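Local coordinates for protein exopolygalacturonase (Yersinia enterocolitica, PDB 2UVF) that probably hydrolyses pectin-derived polygalacturonate from a chain end, as a family 28 exopolygalacturonase that binds digalacturonic acid in its active-site cleft, at residues F72-L77 against S125-V130; A193-S198 against I216-E221; Y233-I238 against A409-K414; V391-N396 against A424-N429; T567-L572 against T589-S594. All blocks are in the same frame, centred on the assembly; numbering follows the deposited sequence.

Contact 1: F72-L77 against S125-V130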
# COMPACT_ATOMS: atom_id res chain seq x y z
N PHE A 72 -5.22 -27.78 -5.02
CA PHE A 72 -4.74 -29.15 -5.20
C PHE A 72 -3.34 -29.17 -5.79
O PHE A 72 -3.07 -28.47 -6.77
CB PHE A 72 -5.66 -29.93 -6.16
CG PHE A 72 -7.13 -29.75 -5.91
CD1 PHE A 72 -7.84 -30.67 -5.14
CD2 PHE A 72 -7.83 -28.69 -6.49
CE1 PHE A 72 -9.20 -30.52 -4.91
CE2 PHE A 72 -9.19 -28.54 -6.27
CZ PHE A 72 -9.88 -29.46 -5.48
N SER A 73 -2.45 -29.95 -5.18
CA SER A 73 -1.16 -30.26 -5.78
C SER A 73 -1.25 -31.67 -6.33
O SER A 73 -1.66 -32.60 -5.61
CB SER A 73 -0.02 -30.14 -4.76
OG SER A 73 1.21 -30.59 -5.31
N ALA A 74 -0.89 -31.84 -7.60
CA ALA A 74 -1.06 -33.12 -8.31
C ALA A 74 -2.41 -33.76 -7.96
O ALA A 74 -2.47 -34.91 -7.50
CB ALA A 74 0.12 -34.08 -8.03
N GLY A 75 -3.48 -32.99 -8.15
CA GLY A 75 -4.86 -33.45 -7.96
C GLY A 75 -5.27 -33.92 -6.58
O GLY A 75 -6.39 -34.38 -6.41
N LYS A 76 -4.37 -33.82 -5.60
CA LYS A 76 -4.75 -34.07 -4.20
C LYS A 76 -5.01 -32.76 -3.45
O LYS A 76 -4.20 -31.82 -3.54
CB LYS A 76 -3.70 -34.92 -3.46
CG LYS A 76 -4.32 -35.76 -2.33
CD LYS A 76 -3.35 -36.07 -1.18
CE LYS A 76 -3.11 -34.85 -0.28
NZ LYS A 76 -1.88 -34.09 -0.65
N LEU A 77 -6.12 -32.72 -2.72
CA LEU A 77 -6.55 -31.52 -2.00
C LEU A 77 -5.55 -31.08 -0.92
O LEU A 77 -5.15 -31.89 -0.06
CB LEU A 77 -7.95 -31.73 -1.39
CG LEU A 77 -8.59 -30.61 -0.55
CD1 LEU A 77 -9.02 -29.41 -1.41
CD2 LEU A 77 -9.78 -31.16 0.20
N SER A 125 10.08 -29.65 -7.66
CA SER A 125 8.94 -29.19 -8.48
C SER A 125 7.61 -29.72 -7.92
O SER A 125 7.55 -30.85 -7.44
CB SER A 125 9.09 -29.65 -9.93
OG SER A 125 9.78 -28.69 -10.71
N TYR A 126 6.57 -28.88 -7.99
CA TYR A 126 5.21 -29.24 -7.58
C TYR A 126 4.23 -28.64 -8.57
O TYR A 126 4.42 -27.51 -9.03
CB TYR A 126 4.89 -28.72 -6.18
CG TYR A 126 5.80 -29.22 -5.08
CD1 TYR A 126 5.55 -30.45 -4.46
CD2 TYR A 126 6.90 -28.47 -4.64
CE1 TYR A 126 6.39 -30.92 -3.45
CE2 TYR A 126 7.74 -28.94 -3.62
CZ TYR A 126 7.47 -30.17 -3.03
OH TYR A 126 8.28 -30.66 -2.02
N GLN A 127 3.19 -29.39 -8.91
CA GLN A 127 2.10 -28.89 -9.77
C GLN A 127 0.94 -28.43 -8.88
O GLN A 127 0.77 -28.94 -7.77
CB GLN A 127 1.68 -29.96 -10.79
CG GLN A 127 0.69 -29.51 -11.87
CD GLN A 127 -0.74 -30.03 -11.64
OE1 GLN A 127 -1.59 -29.93 -12.53
NE2 GLN A 127 -0.99 -30.59 -10.46
N PHE A 128 0.17 -27.46 -9.37
CA PHE A 128 -0.90 -26.83 -8.59
C PHE A 128 -2.11 -26.49 -9.47
O PHE A 128 -1.95 -25.95 -10.59
CB PHE A 128 -0.39 -25.54 -7.90
CG PHE A 128 0.69 -25.75 -6.86
CD1 PHE A 128 0.41 -26.37 -5.64
CD2 PHE A 128 1.98 -25.25 -7.08
CE1 PHE A 128 1.42 -26.55 -4.67
CE2 PHE A 128 2.98 -25.41 -6.12
CZ PHE A 128 2.71 -26.06 -4.91
N THR A 129 -3.31 -26.82 -8.99
CA THR A 129 -4.54 -26.27 -9.56
C THR A 129 -5.45 -25.67 -8.48
O THR A 129 -5.30 -25.98 -7.30
CB THR A 129 -5.35 -27.29 -10.43
OG1 THR A 129 -5.68 -28.45 -9.66
CG2 THR A 129 -4.58 -27.69 -11.69
N VAL A 130 -6.38 -24.81 -8.91
CA VAL A 130 -7.38 -24.17 -8.03
C VAL A 130 -8.81 -24.25 -8.62
O VAL A 130 -9.02 -24.00 -9.81
CB VAL A 130 -6.98 -22.67 -7.70
CG1 VAL A 130 -6.95 -21.79 -8.95
CG2 VAL A 130 -7.89 -22.07 -6.64
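Two backbone bonds join Phe72 and Thr129 as an antiparallel hydrogen-bonded pair. Phe72 N gives to Thr129 O at 2.9 Å, nearly straight at 178° and in the carbonyl plane. Thr129 N answers to Phe72 O at 2.8 Å, close to the C=O axis. One residue further, a side chain takes over. Ser73 OG donates to Gln127 O at 3.0 Å, again near the carbonyl axis. It gets there because OG stands anti to the backbone N (chi1 173°). Ala74 N adds a weak, bent bond to Gln127 O at 3.3 Å, so this oxygen accepts from both Ser73 OG and, weakly, Ala74 N.

The side chains touch more lightly. Phe72 and Thr129 share one face of the sheet and cross obliquely, with Phe72 CB 3.8 Å from Thr129 OG1. That OG1 sits in the crowded position between its backbone N and carbonyl carbon. Ser73 CB rests 3.9 Å from Phe128 CE1. The Phe128 ring is buried and also meets Ile53, Leu55 and Leu78.

A type I' turn from Ser73 to Lys76 sends the chain back, with Ala74 and Gly75 at its tip. It is closed by Lys76 N to Ser73 O, and more weakly by Ser73 N to Lys76 O. On the far side of strand 125-134, the backbone bonds to strand 146-149. Tyr126 OH is bonded to Lys121 N, a link that fits the tyrosine corner of Greek-key beta-sandwiches. The sheet order 76-80, 66-73, 125-134, 146-149 is that of the C', C, F and G strands of a fibronectin type III domain.

Contact 2: A193-S198 against I216-E221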
# COMPACT_ATOMS: atom_id res chain seq x y z
N ALA A 193 15.73 -12.74 17.70
CA ALA A 193 15.09 -12.03 18.83
C ALA A 193 16.06 -11.06 19.51
O ALA A 193 17.25 -11.35 19.65
CB ALA A 193 14.50 -13.02 19.84
N GLY A 194 15.54 -9.91 19.92
CA GLY A 194 16.33 -8.85 20.53
C GLY A 194 16.11 -7.51 19.86
O GLY A 194 15.66 -7.45 18.72
N THR A 195 16.42 -6.44 20.59
CA THR A 195 16.29 -5.08 20.09
C THR A 195 17.66 -4.53 19.68
O THR A 195 18.49 -4.18 20.53
CB THR A 195 15.65 -4.19 21.14
OG1 THR A 195 14.35 -4.71 21.45
CG2 THR A 195 15.52 -2.75 20.64
N TYR A 196 17.86 -4.44 18.36
CA TYR A 196 19.11 -3.96 17.73
C TYR A 196 18.95 -2.57 17.12
O TYR A 196 18.39 -2.42 16.02
CB TYR A 196 19.55 -4.95 16.64
CG TYR A 196 19.62 -6.39 17.09
CD1 TYR A 196 20.83 -6.97 17.47
CD2 TYR A 196 18.48 -7.19 17.15
CE1 TYR A 196 20.90 -8.32 17.89
CE2 TYR A 196 18.53 -8.53 17.57
CZ TYR A 196 19.74 -9.08 17.94
OH TYR A 196 19.79 -10.39 18.35
N LYS A 197 19.43 -1.54 17.83
CA LYS A 197 19.51 -0.18 17.28
C LYS A 197 20.45 -0.15 16.08
O LYS A 197 21.49 -0.82 16.07
CB LYS A 197 19.94 0.84 18.35
CG LYS A 197 19.98 2.28 17.85
CD LYS A 197 19.88 3.31 18.96
CE LYS A 197 18.43 3.53 19.38
NZ LYS A 197 18.15 4.93 19.74
N SER A 198 20.08 0.60 15.05
CA SER A 198 20.86 0.66 13.82
C SER A 198 20.58 1.97 13.08
O SER A 198 19.53 2.58 13.27
CB SER A 198 20.57 -0.55 12.94
OG SER A 198 21.19 -0.45 11.66
N ILE A 216 13.54 -6.86 16.80
CA ILE A 216 13.20 -5.45 16.54
C ILE A 216 14.41 -4.71 15.99
O ILE A 216 15.42 -4.54 16.68
CB ILE A 216 12.65 -4.70 17.78
CG1 ILE A 216 11.41 -5.41 18.34
CG2 ILE A 216 12.30 -3.25 17.43
CD1 ILE A 216 10.95 -4.87 19.69
N LEU A 217 14.31 -4.31 14.73
CA LEU A 217 15.24 -3.37 14.15
C LEU A 217 14.78 -1.96 14.48
O LEU A 217 13.80 -1.45 13.91
CB LEU A 217 15.41 -3.58 12.64
CG LEU A 217 16.46 -2.72 11.93
CD1 LEU A 217 17.89 -3.05 12.38
CD2 LEU A 217 16.32 -2.81 10.42
N LEU A 218 15.49 -1.35 15.43
CA LEU A 218 15.20 -0.02 15.94
C LEU A 218 16.07 1.06 15.26
O LEU A 218 17.29 0.98 15.26
CB LEU A 218 15.36 0.02 17.48
CG LEU A 218 14.95 1.29 18.25
CD1 LEU A 218 13.53 1.77 17.92
CD2 LEU A 218 15.10 1.11 19.76
N GLY A 219 15.42 2.08 14.71
CA GLY A 219 16.13 3.20 14.14
C GLY A 219 16.95 3.92 15.19
O GLY A 219 16.55 4.02 16.35
N SER A 220 18.14 4.38 14.78
CA SER A 220 18.93 5.30 15.61
C SER A 220 18.20 6.63 15.60
O SER A 220 17.48 6.95 14.66
CB SER A 220 20.34 5.45 15.04
OG SER A 220 20.99 6.59 15.56
N GLU A 221 18.33 7.39 16.67
CA GLU A 221 17.74 8.73 16.70
C GLU A 221 18.78 9.81 16.30
O GLU A 221 18.46 11.00 16.27
CB GLU A 221 17.09 9.00 18.07
CG GLU A 221 18.04 9.30 19.25
CD GLU A 221 18.78 8.07 19.80
OE1 GLU A 221 19.18 7.17 19.02
OE2 GLU A 221 18.98 8.02 21.04
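Lys197 and Glu221 cross at about a right angle and meet at their tips. Lys197 NZ forms a salt bridge with Glu221 OE1 at 2.6 Å, meeting it from above the carboxylate plane. Lys197 leaves with CG anti to the backbone N (chi1 -177°), then bends at chi3 and chi4. This lays its CE 3.6 Å from Gly219 O. Glu221 starts from the crowded position (chi1 76°) and bends at chi2 to reach the amine.

On the same face as Lys197, Thr195 and Ile216 lie side by side and point the same way, with Thr195 OG1 3.8 Å from Ile216 CD1. The Thr195 and Leu218 side chains cross obliquely, with Thr195 CG2 4.0 Å from Leu218 CD2. Leu217 faces the other way, and its CD1 meets Ser198 CB at 3.7 Å.

Five backbone bonds hold the strands parallel, from Ile216 N to Gly194 O through to Ser220 N to Ser198 O at 2.7 Å.

Strand 215-219 pairs on its other side with strand 268-270, and Ile216 and Leu218 touch Asp270 there. Helix 173-181 lies under the opposite face, where Ile176 meets Ser198 and Leu217. These are neighbouring coils near the N-terminal end of the parallel beta-helix.

Contact 3: Y233-I238 against A409-K414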
# COMPACT_ATOMS: atom_id res chain seq x y z
N TYR A 233 12.73 12.63 -7.48
CA TYR A 233 12.65 12.67 -8.94
C TYR A 233 13.95 13.24 -9.51
O TYR A 233 14.74 13.83 -8.76
CB TYR A 233 11.42 13.46 -9.39
CG TYR A 233 10.12 12.91 -8.82
CD1 TYR A 233 9.78 11.56 -8.99
CD2 TYR A 233 9.25 13.72 -8.11
CE1 TYR A 233 8.61 11.05 -8.46
CE2 TYR A 233 8.09 13.22 -7.57
CZ TYR A 233 7.77 11.88 -7.74
OH TYR A 233 6.60 11.38 -7.19
N PRO A 234 14.22 13.00 -10.82
CA PRO A 234 15.44 13.58 -11.42
C PRO A 234 15.51 15.11 -11.24
O PRO A 234 16.60 15.67 -11.12
CB PRO A 234 15.34 13.19 -12.90
CG PRO A 234 13.91 12.74 -13.12
CD PRO A 234 13.47 12.18 -11.79
N TYR A 235 14.33 15.74 -11.19
CA TYR A 235 14.16 17.19 -11.10
C TYR A 235 13.90 17.67 -9.67
O TYR A 235 13.46 18.82 -9.47
CB TYR A 235 13.00 17.63 -11.99
CG TYR A 235 11.79 16.70 -11.95
CD1 TYR A 235 10.71 16.94 -11.07
CD2 TYR A 235 11.72 15.58 -12.79
CE1 TYR A 235 9.59 16.09 -11.04
CE2 TYR A 235 10.61 14.71 -12.76
CZ TYR A 235 9.55 14.98 -11.89
OH TYR A 235 8.48 14.11 -11.87
N SER A 236 14.12 16.79 -8.70
CA SER A 236 13.93 17.14 -7.28
C SER A 236 15.21 17.77 -6.76
O SER A 236 16.27 17.15 -6.83
CB SER A 236 13.51 15.92 -6.45
OG SER A 236 12.15 15.59 -6.66
N THR A 237 15.10 18.98 -6.23
CA THR A 237 16.30 19.77 -5.93
C THR A 237 16.89 19.59 -4.53
O THR A 237 18.06 19.87 -4.31
CB THR A 237 16.14 21.27 -6.34
OG1 THR A 237 14.94 21.83 -5.79
CG2 THR A 237 16.05 21.39 -7.86
N ILE A 238 16.09 19.06 -3.61
CA ILE A 238 16.52 18.83 -2.23
C ILE A 238 16.80 17.34 -1.99
O ILE A 238 15.93 16.47 -2.20
CB ILE A 238 15.51 19.45 -1.21
CG1 ILE A 238 15.32 20.95 -1.50
CG2 ILE A 238 15.93 19.19 0.24
CD1 ILE A 238 14.08 21.58 -0.88
N ALA A 409 3.44 9.17 -9.63
CA ALA A 409 4.04 9.10 -10.96
C ALA A 409 4.83 10.36 -11.40
O ALA A 409 5.10 10.55 -12.59
CB ALA A 409 3.01 8.71 -11.98
N GLY A 410 5.22 11.18 -10.43
CA GLY A 410 6.01 12.37 -10.71
C GLY A 410 5.14 13.60 -10.82
O GLY A 410 3.92 13.52 -10.65
N THR A 411 5.75 14.75 -11.07
CA THR A 411 5.00 16.01 -11.07
C THR A 411 5.50 16.98 -12.15
O THR A 411 6.70 17.25 -12.26
CB THR A 411 5.00 16.70 -9.66
OG1 THR A 411 6.32 17.15 -9.31
CG2 THR A 411 4.54 15.75 -8.59
N GLY A 412 4.55 17.49 -12.93
CA GLY A 412 4.82 18.54 -13.91
C GLY A 412 5.29 18.03 -15.25
O GLY A 412 5.07 16.87 -15.60
N GLU A 413 5.98 18.91 -15.99
CA GLU A 413 6.39 18.65 -17.38
C GLU A 413 7.51 17.63 -17.52
O GLU A 413 7.51 16.86 -18.48
CB GLU A 413 6.76 19.96 -18.08
CG GLU A 413 6.57 19.95 -19.60
CD GLU A 413 5.10 19.74 -20.05
OE1 GLU A 413 4.18 19.99 -19.25
OE2 GLU A 413 4.88 19.34 -21.22
N LYS A 414 8.46 17.64 -16.59
CA LYS A 414 9.62 16.74 -16.64
C LYS A 414 9.28 15.28 -16.29
O LYS A 414 10.15 14.42 -16.35
CB LYS A 414 10.72 17.22 -15.69
CG LYS A 414 11.22 18.63 -15.92
CD LYS A 414 12.49 18.65 -16.74
CE LYS A 414 13.21 19.99 -16.60
NZ LYS A 414 14.57 19.94 -17.19
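This is a loop-to-loop contact beside the substrate-binding cleft of the beta-helix. One loop follows strand 228-230, the other follows strand 405-408, and two tyrosines bridge them. The side chain of Tyr233 lies about 4 Å from a bound galacturonic acid.

Both tyrosines close on Gly410. Its CA sits over one face of the Tyr233 ring, 3.8 Å from the centroid and 24° off the normal, a CH-pi contact. Tyr235 OH reaches the same carbon at 3.2 Å. Gly410 has no side chain, and a CB there would run into the Tyr235 hydroxyl. Tyr235 OH also lies above the Tyr233 ring, toward its rim and on the face that Gly410 meets.

The bond between the loops runs from Thr411 N to Tyr235 OH, 2.9 Å and 159°. Tyr235 reaches it from the crowded position between its backbone N and carbonyl carbon (chi1 41°). Its ring passes Thr411 O, with CE1 at 3.3 Å. On the other side of the ring's long axis, CD2 comes within 3.5 Å of Lys414 CB, which approaches obliquely. Lys414 slides past in the opposite direction, and its bend at chi2 leads the amine away. A type I turn from Tyr233 to Ser236, closed by Ser236 N to Tyr233 O, sets both rings toward the other loop.

The Tyr235 hydroxyl accepts from a backbone N-H and has a further weak bond with Gln418. Tyr233 OH is hydrogen-bonded to His443 ND1, and His443 lines the glycan pocket. Tyr233 thus joins the loop contact to a ligand-pocket residue and may well steady the His443 ring.

Contact 4: V391-N396 against A424-N429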
# COMPACT_ATOMS: atom_id res chain seq x y z
N VAL A 391 2.95 -4.37 -9.55
CA VAL A 391 3.03 -4.47 -8.08
C VAL A 391 1.77 -5.14 -7.46
O VAL A 391 0.70 -5.17 -8.03
CB VAL A 391 3.37 -3.10 -7.39
CG1 VAL A 391 4.53 -2.36 -8.12
CG2 VAL A 391 2.15 -2.18 -7.29
N MET A 392 1.94 -5.71 -6.28
CA MET A 392 0.89 -6.54 -5.69
C MET A 392 0.96 -6.40 -4.18
O MET A 392 2.04 -6.46 -3.63
CB MET A 392 1.15 -7.99 -6.07
CG MET A 392 -0.03 -8.87 -5.96
SD MET A 392 0.55 -10.58 -6.08
CE MET A 392 0.91 -10.73 -7.83
N VAL A 393 -0.19 -6.17 -3.55
CA VAL A 393 -0.30 -6.12 -2.10
C VAL A 393 -1.49 -6.97 -1.64
O VAL A 393 -2.65 -6.67 -1.97
CB VAL A 393 -0.46 -4.66 -1.61
CG1 VAL A 393 -0.81 -4.61 -0.12
CG2 VAL A 393 0.79 -3.84 -1.87
N PHE A 394 -1.22 -8.00 -0.85
CA PHE A 394 -2.27 -8.83 -0.29
C PHE A 394 -1.97 -9.26 1.14
O PHE A 394 -0.81 -9.28 1.55
CB PHE A 394 -2.57 -10.03 -1.20
CG PHE A 394 -1.46 -11.06 -1.32
CD1 PHE A 394 -1.54 -12.26 -0.64
CD2 PHE A 394 -0.38 -10.86 -2.20
CE1 PHE A 394 -0.56 -13.24 -0.77
CE2 PHE A 394 0.62 -11.83 -2.34
CZ PHE A 394 0.53 -13.02 -1.63
N ASN A 395 -3.03 -9.57 1.88
CA ASN A 395 -2.97 -9.97 3.29
C ASN A 395 -2.37 -8.97 4.26
O ASN A 395 -2.03 -9.33 5.38
CB ASN A 395 -2.28 -11.34 3.45
CG ASN A 395 -3.04 -12.44 2.76
OD1 ASN A 395 -4.11 -12.21 2.15
ND2 ASN A 395 -2.47 -13.65 2.80
N ASN A 396 -2.26 -7.72 3.83
CA ASN A 396 -1.70 -6.66 4.67
C ASN A 396 -2.71 -6.19 5.70
O ASN A 396 -3.90 -6.18 5.44
CB ASN A 396 -1.25 -5.47 3.81
CG ASN A 396 0.17 -5.61 3.25
OD1 ASN A 396 0.94 -4.65 3.23
ND2 ASN A 396 0.51 -6.80 2.78
N ALA A 424 -1.07 -2.42 -10.79
CA ALA A 424 -1.16 -2.68 -9.33
C ALA A 424 -2.33 -3.62 -9.01
O ALA A 424 -3.42 -3.48 -9.53
CB ALA A 424 -1.32 -1.39 -8.59
N TRP A 425 -2.12 -4.59 -8.13
CA TRP A 425 -3.21 -5.48 -7.79
C TRP A 425 -3.30 -5.54 -6.27
O TRP A 425 -2.38 -5.98 -5.59
CB TRP A 425 -3.03 -6.82 -8.51
CG TRP A 425 -4.08 -7.87 -8.36
CD1 TRP A 425 -5.40 -7.70 -8.06
CD2 TRP A 425 -3.86 -9.27 -8.51
NE1 TRP A 425 -6.03 -8.94 -8.00
CE2 TRP A 425 -5.11 -9.91 -8.29
CE3 TRP A 425 -2.74 -10.05 -8.82
CZ2 TRP A 425 -5.25 -11.30 -8.37
CZ3 TRP A 425 -2.89 -11.44 -8.91
CH2 TRP A 425 -4.14 -12.04 -8.68
N LEU A 426 -4.39 -5.01 -5.74
CA LEU A 426 -4.48 -4.85 -4.28
C LEU A 426 -5.65 -5.67 -3.77
O LEU A 426 -6.78 -5.28 -3.97
CB LEU A 426 -4.62 -3.36 -3.89
CG LEU A 426 -3.63 -2.28 -4.41
CD1 LEU A 426 -2.16 -2.72 -4.32
CD2 LEU A 426 -3.96 -1.84 -5.83
N PHE A 427 -5.37 -6.81 -3.13
CA PHE A 427 -6.43 -7.74 -2.73
C PHE A 427 -6.24 -8.36 -1.34
O PHE A 427 -5.13 -8.47 -0.85
CB PHE A 427 -6.66 -8.81 -3.83
CG PHE A 427 -5.46 -9.72 -4.09
CD1 PHE A 427 -5.37 -10.97 -3.46
CD2 PHE A 427 -4.45 -9.35 -4.98
CE1 PHE A 427 -4.28 -11.83 -3.70
CE2 PHE A 427 -3.35 -10.19 -5.22
CZ PHE A 427 -3.26 -11.43 -4.58
N ASN A 428 -7.34 -8.77 -0.72
CA ASN A 428 -7.33 -9.46 0.58
C ASN A 428 -6.61 -8.69 1.70
O ASN A 428 -5.92 -9.29 2.54
CB ASN A 428 -6.80 -10.90 0.45
CG ASN A 428 -7.61 -11.75 -0.52
OD1 ASN A 428 -8.76 -11.42 -0.87
ND2 ASN A 428 -7.03 -12.87 -0.95
N ASN A 429 -6.76 -7.37 1.69
CA ASN A 429 -6.16 -6.51 2.72
C ASN A 429 -7.22 -6.06 3.65
O ASN A 429 -8.41 -5.97 3.27
CB ASN A 429 -5.47 -5.28 2.11
CG ASN A 429 -4.38 -5.66 1.15
OD1 ASN A 429 -3.37 -6.15 1.58
ND2 ASN A 429 -4.61 -5.48 -0.16
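Phe427 fills the hollow between Phe394 and Trp425. Phe394 CB presses over one face of its ring, 3.6 Å from the centroid. On the opposite face lies Trp425 CZ2, near the rim, while Phe427 CE2 sits over the centre of the indole. The Phe394 and Phe427 planes are 1° apart but slid, so the rings barely overlap. Both phenylalanines take the crowded chi1 position, which makes them lean the same way.

Met392 fits the notch between Phe427 and Trp425. Its CG packs 3.6 Å from Phe427 CE2, and its CE rests 3.8 Å from Trp425 CE3. The sulfur stands at the Phe427 edge and obliquely to Trp425, two Met-aromatic contacts.

On the other face the bumps are aliphatic. Val393 CB meets Leu426 CD1 at 3.7 Å, and Val391 CG2 meets Ala424 CB. Leu426 also packs on Ile405 and Phe407, and Val391 on Phe385, inside the beta-helix. The aromatic face meets Gln113 of the fibronectin-like domain.

Backbone bonds keep the strands parallel. Val393 O is gripped twice, by Phe427 N at 3.0 Å and by Asn429 ND2 at 2.9 Å. Asn429 OD1 takes Asn396 N on a lone pair, at 3.0 Å. Asn429 ND2 also bonds to Asn456 OD1 of the next coil. The buried amide thus satisfies polar backbone atoms at the turn, much as in the asparagine ladders of parallel beta-helices.

Contact 5: T567-L572 against T589-S594. With SO4 (sulfate ion), chain F.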
# COMPACT_ATOMS: atom_id res chain seq x y z
N THR A 567 -24.14 13.04 -2.30
CA THR A 567 -23.02 13.19 -3.22
C THR A 567 -22.83 14.65 -3.65
O THR A 567 -23.75 15.46 -3.53
CB THR A 567 -23.25 12.38 -4.52
OG1 THR A 567 -24.39 12.90 -5.22
CG2 THR A 567 -23.44 10.87 -4.23
N ALA A 568 -21.64 14.97 -4.17
CA ALA A 568 -21.34 16.25 -4.83
C ALA A 568 -20.45 15.95 -6.01
O ALA A 568 -19.27 15.61 -5.86
CB ALA A 568 -20.67 17.25 -3.87
N ILE A 569 -21.03 16.05 -7.20
CA ILE A 569 -20.37 15.62 -8.41
C ILE A 569 -20.36 16.79 -9.40
O ILE A 569 -21.40 17.17 -9.94
CB ILE A 569 -21.05 14.32 -8.96
CG1 ILE A 569 -20.90 13.17 -7.94
CG2 ILE A 569 -20.50 13.95 -10.36
CD1 ILE A 569 -21.92 12.06 -8.05
N SER A 570 -19.19 17.37 -9.58
CA SER A 570 -19.03 18.31 -10.63
C SER A 570 -17.92 18.12 -11.60
O SER A 570 -16.86 17.62 -11.31
CB SER A 570 -19.17 19.74 -10.17
OG SER A 570 -18.00 20.22 -9.59
N ASP A 571 -18.21 18.57 -12.79
CA ASP A 571 -17.23 18.51 -13.88
C ASP A 571 -16.96 17.09 -14.33
O ASP A 571 -15.81 16.64 -14.38
CB ASP A 571 -15.92 19.20 -13.50
CG ASP A 571 -16.14 20.62 -13.01
OD1 ASP A 571 -16.99 21.34 -13.58
OD2 ASP A 571 -15.47 21.01 -12.03
N LEU A 572 -18.03 16.39 -14.68
CA LEU A 572 -17.91 15.01 -15.09
C LEU A 572 -18.60 14.78 -16.43
O LEU A 572 -19.67 15.31 -16.68
CB LEU A 572 -18.52 14.12 -14.01
CG LEU A 572 -18.39 12.61 -14.22
CD1 LEU A 572 -16.96 12.15 -13.99
CD2 LEU A 572 -19.36 11.90 -13.30
N THR A 589 -31.82 14.35 -0.50
CA THR A 589 -31.66 13.68 -1.81
C THR A 589 -30.21 13.26 -2.04
O THR A 589 -29.29 14.05 -1.79
CB THR A 589 -32.10 14.56 -3.03
OG1 THR A 589 -31.39 15.81 -3.05
CG2 THR A 589 -33.58 14.82 -3.01
N PRO A 590 -30.01 12.03 -2.55
CA PRO A 590 -28.64 11.56 -2.71
C PRO A 590 -27.86 12.28 -3.82
O PRO A 590 -26.69 12.60 -3.63
CB PRO A 590 -28.82 10.08 -3.03
CG PRO A 590 -30.17 9.96 -3.62
CD PRO A 590 -31.00 11.01 -2.96
N TRP A 591 -28.52 12.56 -4.94
CA TRP A 591 -27.86 13.02 -6.17
C TRP A 591 -27.80 14.54 -6.38
O TRP A 591 -28.83 15.22 -6.43
CB TRP A 591 -28.51 12.35 -7.37
CG TRP A 591 -28.28 10.87 -7.38
CD1 TRP A 591 -29.23 9.89 -7.24
CD2 TRP A 591 -27.03 10.19 -7.53
NE1 TRP A 591 -28.64 8.65 -7.31
CE2 TRP A 591 -27.29 8.81 -7.48
CE3 TRP A 591 -25.71 10.63 -7.72
CZ2 TRP A 591 -26.28 7.85 -7.61
CZ3 TRP A 591 -24.70 9.67 -7.84
CH2 TRP A 591 -25.00 8.30 -7.78
N HIS A 592 -26.57 15.06 -6.52
CA HIS A 592 -26.31 16.49 -6.73
C HIS A 592 -25.32 16.71 -7.87
O HIS A 592 -24.13 16.46 -7.72
CB HIS A 592 -25.79 17.15 -5.44
CG HIS A 592 -26.81 17.22 -4.35
ND1 HIS A 592 -27.06 16.16 -3.50
CD2 HIS A 592 -27.63 18.22 -3.96
CE1 HIS A 592 -28.00 16.51 -2.64
NE2 HIS A 592 -28.36 17.76 -2.90
N PHE A 593 -25.83 17.21 -9.00
CA PHE A 593 -25.05 17.36 -10.23
C PHE A 593 -24.99 18.78 -10.80
O PHE A 593 -26.03 19.34 -11.16
CB PHE A 593 -25.61 16.46 -11.32
CG PHE A 593 -25.37 15.01 -11.10
CD1 PHE A 593 -26.43 14.17 -10.77
CD2 PHE A 593 -24.10 14.47 -11.25
CE1 PHE A 593 -26.22 12.81 -10.58
CE2 PHE A 593 -23.88 13.12 -11.06
CZ PHE A 593 -24.95 12.28 -10.73
N SER A 594 -23.79 19.33 -10.91
CA SER A 594 -23.59 20.54 -11.72
C SER A 594 -22.44 20.37 -12.70
O SER A 594 -21.46 19.69 -12.39
CB SER A 594 -23.42 21.81 -10.85
OG SER A 594 -22.16 21.86 -10.18
S SO4 F . -29.24 17.81 0.75
O1 SO4 F . -29.80 16.78 -0.12
O2 SO4 F . -29.35 17.43 2.16
O3 SO4 F . -27.82 18.02 0.45
O4 SO4 F . -29.97 19.07 0.52
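Pro590 O is gripped twice, both times by Thr567. Thr567 N donates at 2.9 Å, nearly along the C=O axis. Thr567 OG1 donates at 2.8 Å in the carbonyl plane, on a lone pair. The hydroxyl is placed by the crowded chi1 position (64°), between backbone N and carbonyl carbon. His592 N returns a weak bond to Thr567 OG1.

Parallel pairing follows. Ile569 N gives to His592 O at 3.2 Å, close to the carbonyl axis. The bonds of Ser594 N to Ile569 O and Asp571 N to Ser594 O are weak.

Ile569 points along with Trp591 and Phe593. Its CD1 lies in plane at the indole edge, 3.7 Å from Trp591 CZ3. Its CG2 meets Phe593 CE2 at 3.6 Å.

Beyond His592 lies a sulfate, probably from the crystallisation liquor. Its O1 accepts from Thr589 N at 3.2 Å and sits in plane at the imidazole edge.

Strand 568-573 pairs on its other side with strand 539-542, where Ile569 touches Ile541. The Trp591 ring meets Phe582 edge-to-face and also packs against Phe577, both on strand 576-583. Strand 593-594 is thus laid against one of the last coils of the beta-helix.

How the contacts relate
Contact 1 comes first and closes a loop of 47 residues within the fibronectin type III domain. Contact 2 then joins coils near the start of the beta-helix, with 17 residues between its segments. Contact 3 has the longest span, 170 residues, and ties two loops at the substrate cleft. Contact 4 bridges 27 residues midway along the beta-helix and crosses contact 3, because 409-414 falls between 391-396 and 424-429. Contact 5 spans 16 residues near the C-terminal end. Every other pair runs in series. Contacts 2 and 5 lie on opposite sides of the chain's centre, their centres about 51 Å apart. Contact 4 approaches contact 1 to about 10 Å between nearest atoms.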